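Local coordinates for peroxidase (Cellulomonas bogoriensis 69B4 = DSM 16987, PDB 6QZO), which acts as a haem b-dependent peroxidase of the DyP type, using hydrogen peroxide to oxidise its substrates, at the interface of chains A and B. Numbering follows the deposited sequence. Chains: chain A/B, Peroxidase.

The three contacts mark out a two-fold symmetric pairing of chains A and B. Contact 1 and contact 2 lie about 36 Å apart between the centres of their C-alpha atoms, with contact 3 between them, about 19 and 20 Å from each. Contact 1 sets chain A residues just before the 3-10 helix 90-93 against chain B elements including helix 248-255; contact 2 uses that 3-10 helix of chain B and the residues after it. Contacts 2 and 3 share residues 95 and 181 with the chains exchanged, so contact 3 adjoins the symmetry twin of contact 2. If the pair persists in solution, this spreads its hold.

Contact 1: the interface of chains A and B. Residues chain A 88-89; chain B 196-198, 243-244, 251.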
# COMPACT_ATOMS: atom_id res chain seq x y z
N SER A 88 -19.27 11.66 1.01
CA SER A 88 -20.42 10.74 1.08
C SER A 88 -20.09 9.52 1.95
O SER A 88 -21.01 8.69 2.15
CB SER A 88 -20.82 10.35 -0.33
OG SER A 88 -19.67 10.19 -1.17
N GLU A 89 -18.85 9.39 2.46
CA GLU A 89 -18.42 8.27 3.34
C GLU A 89 -17.84 8.83 4.64
O GLU A 89 -16.66 8.65 4.95
CB GLU A 89 -17.42 7.35 2.63
CG GLU A 89 -17.99 6.68 1.39
CD GLU A 89 -17.85 7.50 0.12
OE1 GLU A 89 -16.69 7.88 -0.22
OE2 GLU A 89 -18.88 7.79 -0.51
N LEU B 196 -14.26 0.57 1.33
CA LEU B 196 -14.11 1.89 0.68
C LEU B 196 -15.45 2.34 0.10
O LEU B 196 -15.50 3.46 -0.44
CB LEU B 196 -12.99 1.80 -0.36
CG LEU B 196 -11.61 1.54 0.23
CD1 LEU B 196 -10.58 1.33 -0.85
CD2 LEU B 196 -11.17 2.71 1.13
N MET B 197 -16.50 1.53 0.24
CA MET B 197 -17.89 2.01 0.04
C MET B 197 -18.37 2.68 1.34
O MET B 197 -19.43 3.31 1.31
CB MET B 197 -18.83 0.88 -0.38
CG MET B 197 -18.96 0.79 -1.91
SD MET B 197 -19.88 -0.67 -2.44
CE MET B 197 -20.34 -0.23 -4.11
N GLY B 198 -17.57 2.59 2.41
CA GLY B 198 -17.86 3.18 3.72
C GLY B 198 -18.64 2.22 4.61
O GLY B 198 -19.05 2.65 5.70
N TRP B 243 -21.78 5.10 -7.23
CA TRP B 243 -22.16 4.92 -5.80
C TRP B 243 -22.44 6.28 -5.16
O TRP B 243 -23.34 6.36 -4.29
CB TRP B 243 -21.03 4.17 -5.08
CG TRP B 243 -21.25 3.80 -3.65
CD1 TRP B 243 -20.49 4.20 -2.59
CD2 TRP B 243 -22.23 2.90 -3.10
NE1 TRP B 243 -20.92 3.62 -1.43
CE2 TRP B 243 -22.00 2.82 -1.71
CE3 TRP B 243 -23.31 2.17 -3.63
CZ2 TRP B 243 -22.79 2.06 -0.85
CZ3 TRP B 243 -24.07 1.39 -2.79
CH2 TRP B 243 -23.81 1.34 -1.42
N ASP B 244 -21.71 7.32 -5.57
CA ASP B 244 -21.84 8.70 -5.05
C ASP B 244 -23.20 9.31 -5.43
O ASP B 244 -23.61 10.27 -4.75
CB ASP B 244 -20.68 9.58 -5.52
CG ASP B 244 -19.40 9.32 -4.75
OD1 ASP B 244 -19.44 8.48 -3.83
OD2 ASP B 244 -18.39 9.96 -5.07
N ARG B 251 -28.22 3.51 -0.27
CA ARG B 251 -26.99 2.71 -0.02
C ARG B 251 -27.26 1.67 1.06
O ARG B 251 -26.74 0.55 0.95
CB ARG B 251 -25.84 3.59 0.46
CG ARG B 251 -25.24 4.49 -0.61
CD ARG B 251 -24.11 5.32 -0.03
NE ARG B 251 -23.37 6.00 -1.07
CZ ARG B 251 -22.24 6.69 -0.88
NH1 ARG B 251 -21.73 6.79 0.34
NH2 ARG B 251 -21.64 7.26 -1.91
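A:Glu89 and B:Arg251 form the salt bridge at the heart of this polar, two-fold related interface patch, which ties a loop of one peroxidase subunit to helix 248-255 of the other and would help hold a dimer together, if the crystal pair is the biological one. The bridge illustrates how one carboxylate oxygen can receive both ends of a guanidinium. NH1 and NH2 of B:Arg251 both donate to A:Glu89 OE2, NH1 at 3.1 Å on the anti lone pair and NH2 nearly along the C-O direction. The two flat groups are turned 33° apart. A bend in the glutamate chain (chi2 87°) carries its carboxylate towards the arginine, while CG packs against the B:Met197 carbonyl. Within chain A, A:Ser88 OG donates a further bond, 2.6 Å to the same OE2 and from above the carboxylate plane, steadying the carboxylate.

The second shell fixes the arginine. NE and NH2 both bond to B:Trp243 O, approaching from one face of that carbonyl, and the guanidinium lies flat over the indole NE1, which itself donates to B:Met197 O. NH2 also forms a salt bridge with B:Asp244 OD1; it thus reaches two neighbouring carboxylates, one from each chain, and its charge would probably ease their proximity. A:Ser88 OG lies 3.2 Å from B:Asp244 OD1, a weak hydrogen bond at best, since its one hydrogen is already drawn to A:Glu89 OE2.

Contact 2: the interface of chains A and B. Residues chain A 181, 186, 188, 194; chain B 91-92, 94-95.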
# COMPACT_ATOMS: atom_id res chain seq x y z
N ARG A 181 7.58 1.81 8.28
CA ARG A 181 7.00 0.85 9.25
C ARG A 181 5.69 1.44 9.79
O ARG A 181 5.43 2.64 9.60
CB ARG A 181 8.07 0.48 10.27
CG ARG A 181 9.20 -0.32 9.65
CD ARG A 181 9.67 -1.45 10.53
NE ARG A 181 10.70 -2.28 9.88
CZ ARG A 181 10.55 -3.53 9.44
NH1 ARG A 181 9.38 -4.16 9.53
NH2 ARG A 181 11.58 -4.14 8.89
N SER A 186 9.01 0.42 15.38
CA SER A 186 10.34 1.05 15.18
C SER A 186 11.27 0.04 14.51
O SER A 186 11.11 -1.19 14.75
CB SER A 186 10.88 1.55 16.50
OG SER A 186 10.03 2.57 16.99
N PRO A 188 14.74 -2.14 13.55
CA PRO A 188 15.74 -2.80 14.38
C PRO A 188 16.78 -1.82 14.96
O PRO A 188 17.45 -1.10 14.18
CB PRO A 188 16.41 -3.80 13.42
CG PRO A 188 15.36 -4.07 12.34
CD PRO A 188 14.55 -2.79 12.23
N ARG A 194 14.37 2.19 7.22
CA ARG A 194 14.96 1.12 6.39
C ARG A 194 14.35 1.21 5.01
O ARG A 194 13.12 1.30 4.95
CB ARG A 194 14.71 -0.27 6.99
CG ARG A 194 15.57 -0.56 8.21
CD ARG A 194 16.95 -1.02 7.80
NE ARG A 194 17.81 -1.26 8.95
CZ ARG A 194 19.09 -1.59 8.87
NH1 ARG A 194 19.66 -1.73 7.69
NH2 ARG A 194 19.80 -1.77 9.97
N GLU B 91 18.21 -7.59 7.81
CA GLU B 91 17.68 -6.54 8.72
C GLU B 91 16.21 -6.24 8.40
O GLU B 91 15.48 -5.81 9.33
CB GLU B 91 18.56 -5.29 8.61
CG GLU B 91 19.89 -5.43 9.33
CD GLU B 91 21.00 -6.13 8.56
OE1 GLU B 91 20.86 -6.32 7.33
OE2 GLU B 91 22.02 -6.47 9.21
N LEU B 92 15.78 -6.46 7.16
CA LEU B 92 14.37 -6.23 6.75
C LEU B 92 13.48 -7.38 7.25
O LEU B 92 12.26 -7.28 7.05
CB LEU B 92 14.29 -6.12 5.23
CG LEU B 92 14.88 -4.87 4.59
CD1 LEU B 92 14.58 -4.86 3.10
CD2 LEU B 92 14.33 -3.62 5.25
N LEU B 94 13.87 -8.80 10.57
CA LEU B 94 14.02 -8.94 12.04
C LEU B 94 12.72 -8.62 12.76
O LEU B 94 12.58 -9.01 13.92
CB LEU B 94 15.16 -8.03 12.51
CG LEU B 94 16.53 -8.41 11.94
CD1 LEU B 94 17.65 -7.63 12.63
CD2 LEU B 94 16.79 -9.91 12.05
N VAL B 95 11.78 -7.93 12.10
CA VAL B 95 10.48 -7.52 12.70
C VAL B 95 9.38 -8.37 12.06
O VAL B 95 8.96 -8.07 10.96
CB VAL B 95 10.23 -6.01 12.54
CG1 VAL B 95 8.89 -5.59 13.12
CG2 VAL B 95 11.35 -5.20 13.17
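Bends at the second torsion of two arginines, A:Arg194 (chi2 -81°) and A:Arg181 (chi2 -139°), swing their guanidinium groups against B:Glu91 and B:Val95. The patch is a largely apolar part of the two-fold interface and would help hold the pair if it is the biological dimer. The A:Arg194 group lies with one face over the glutamate chain: B:Glu91 CB is near the centre of that face, 3.8 Å from CZ, while CG approaches NH2. The contact is thus made with the methylenes. The carboxylate is turned nearly parallel to the guanidinium, but NH1 and B:Glu91 OE1 remain 4.8 Å apart, where opposite charges may still attract. A:Arg194 CB meets the CD2 branch of B:Leu92 at 3.8 Å.

A:Arg181 repeats the theme of a cation packed on hydrocarbon. B:Val95 CB covers one face of its guanidinium towards the rim, 3.6 Å from NH1, and B:Leu92 O lies at its edge. A:Pro188, poorly ordered, rests against B:Leu94 and B:Val95, its CG 4.0 Å from B:Leu94 CB.

In the fold, the B residues come from the 3-10 helix 90-93 and the loop after it; chain A supplies the loop following strand 170-179, the short 3-10 helix 188-190 and the loop beyond, which carries A:Arg194.

Contact 3: the interface of chains A and B. Residues chain A 26, 95, 97, 150-151; chain B 181-182, 185.
Hydrogen bonds from B:Ser182 to A:Asp150 and A:Asp151 lead this mixed polar and apolar patch of the two-fold interface, where the residues between strand 143-149 and helix 152-165 meet a loop of the other chain. The backbone N of B:Ser182 donates to A:Asp151 OD2 at 2.8 Å, meeting the oxygen nearly along its C-O axis with 155° at the hydrogen. The hydroxyl OG of the same serine bonds to A:Asp150 O at 2.9 Å, tilted a little from the carbonyl plane. One residue thereby engages two successive aspartates, through its main chain and its side chain.

Charge pairing uses the other carboxylate oxygen. A:Asp151 holds its CG anti to the backbone N (chi1 -171°), which directs the carboxylate across the interface to B:Arg181. There NH2 forms a salt bridge with OD1 at 3.1 Å, although the hydrogen bond along it is weak. An alanine at A:Asp151 is likely to leave the B:Arg181 guanidinium without this anionic mate and the B:Ser182 amide without its carboxylate acceptor.

Apolar packing centres on B:Ile185, whose branches spread over several partners. CD1 reaches A:Asp151 CB and A:Gly26 CA, the latter at 4.0 Å. The other branch, CG2, lies 3.8 Å from A:Val95 CG1.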
# COMPACT_ATOMS: atom_id res chain seq x y z
N GLY A 26 -4.53 6.39 16.09
CA GLY A 26 -5.69 6.81 15.27
C GLY A 26 -6.26 8.16 15.69
O GLY A 26 -6.84 8.85 14.83
N VAL A 95 -11.36 8.85 11.82
CA VAL A 95 -10.05 8.48 12.41
C VAL A 95 -8.98 9.29 11.69
O VAL A 95 -8.58 8.92 10.58
CB VAL A 95 -9.80 6.97 12.34
CG1 VAL A 95 -8.41 6.58 12.86
CG2 VAL A 95 -10.88 6.20 13.08
N ALA A 97 -5.68 9.89 12.32
CA ALA A 97 -4.42 9.11 12.19
C ALA A 97 -3.27 10.01 11.70
O ALA A 97 -2.55 9.61 10.76
CB ALA A 97 -4.65 7.96 11.24
N ASP A 150 -0.94 7.73 9.25
CA ASP A 150 -0.53 6.48 9.93
C ASP A 150 -1.55 5.37 9.67
O ASP A 150 -1.44 4.33 10.34
CB ASP A 150 -0.36 6.71 11.44
CG ASP A 150 1.01 7.21 11.83
OD1 ASP A 150 1.97 6.90 11.08
OD2 ASP A 150 1.10 7.90 12.86
N ASP A 151 -2.50 5.59 8.75
CA ASP A 151 -3.56 4.60 8.41
C ASP A 151 -3.94 4.71 6.94
O ASP A 151 -4.19 5.82 6.48
CB ASP A 151 -4.79 4.78 9.29
CG ASP A 151 -5.79 3.65 9.09
OD1 ASP A 151 -6.60 3.74 8.15
OD2 ASP A 151 -5.69 2.65 9.85
N ARG B 181 -7.31 -1.20 8.66
CA ARG B 181 -6.69 -0.17 9.53
C ARG B 181 -5.36 -0.71 10.06
O ARG B 181 -5.12 -1.94 9.96
CB ARG B 181 -7.73 0.31 10.55
CG ARG B 181 -8.85 1.09 9.87
CD ARG B 181 -9.30 2.29 10.66
NE ARG B 181 -10.39 3.04 10.07
CZ ARG B 181 -10.32 4.25 9.51
NH1 ARG B 181 -11.43 4.83 9.07
NH2 ARG B 181 -9.15 4.88 9.39
N SER B 182 -4.48 0.18 10.51
CA SER B 182 -3.13 -0.14 11.02
C SER B 182 -3.26 -0.81 12.39
O SER B 182 -4.29 -0.72 13.06
CB SER B 182 -2.28 1.10 11.07
OG SER B 182 -2.01 1.52 9.75
N ILE B 185 -5.16 0.56 15.71
CA ILE B 185 -6.24 1.43 15.15
C ILE B 185 -7.46 0.55 14.89
O ILE B 185 -7.42 -0.28 13.97
CB ILE B 185 -5.80 2.21 13.90
CG1 ILE B 185 -4.54 3.04 14.16
CG2 ILE B 185 -6.96 3.06 13.40
CD1 ILE B 185 -4.13 3.91 12.98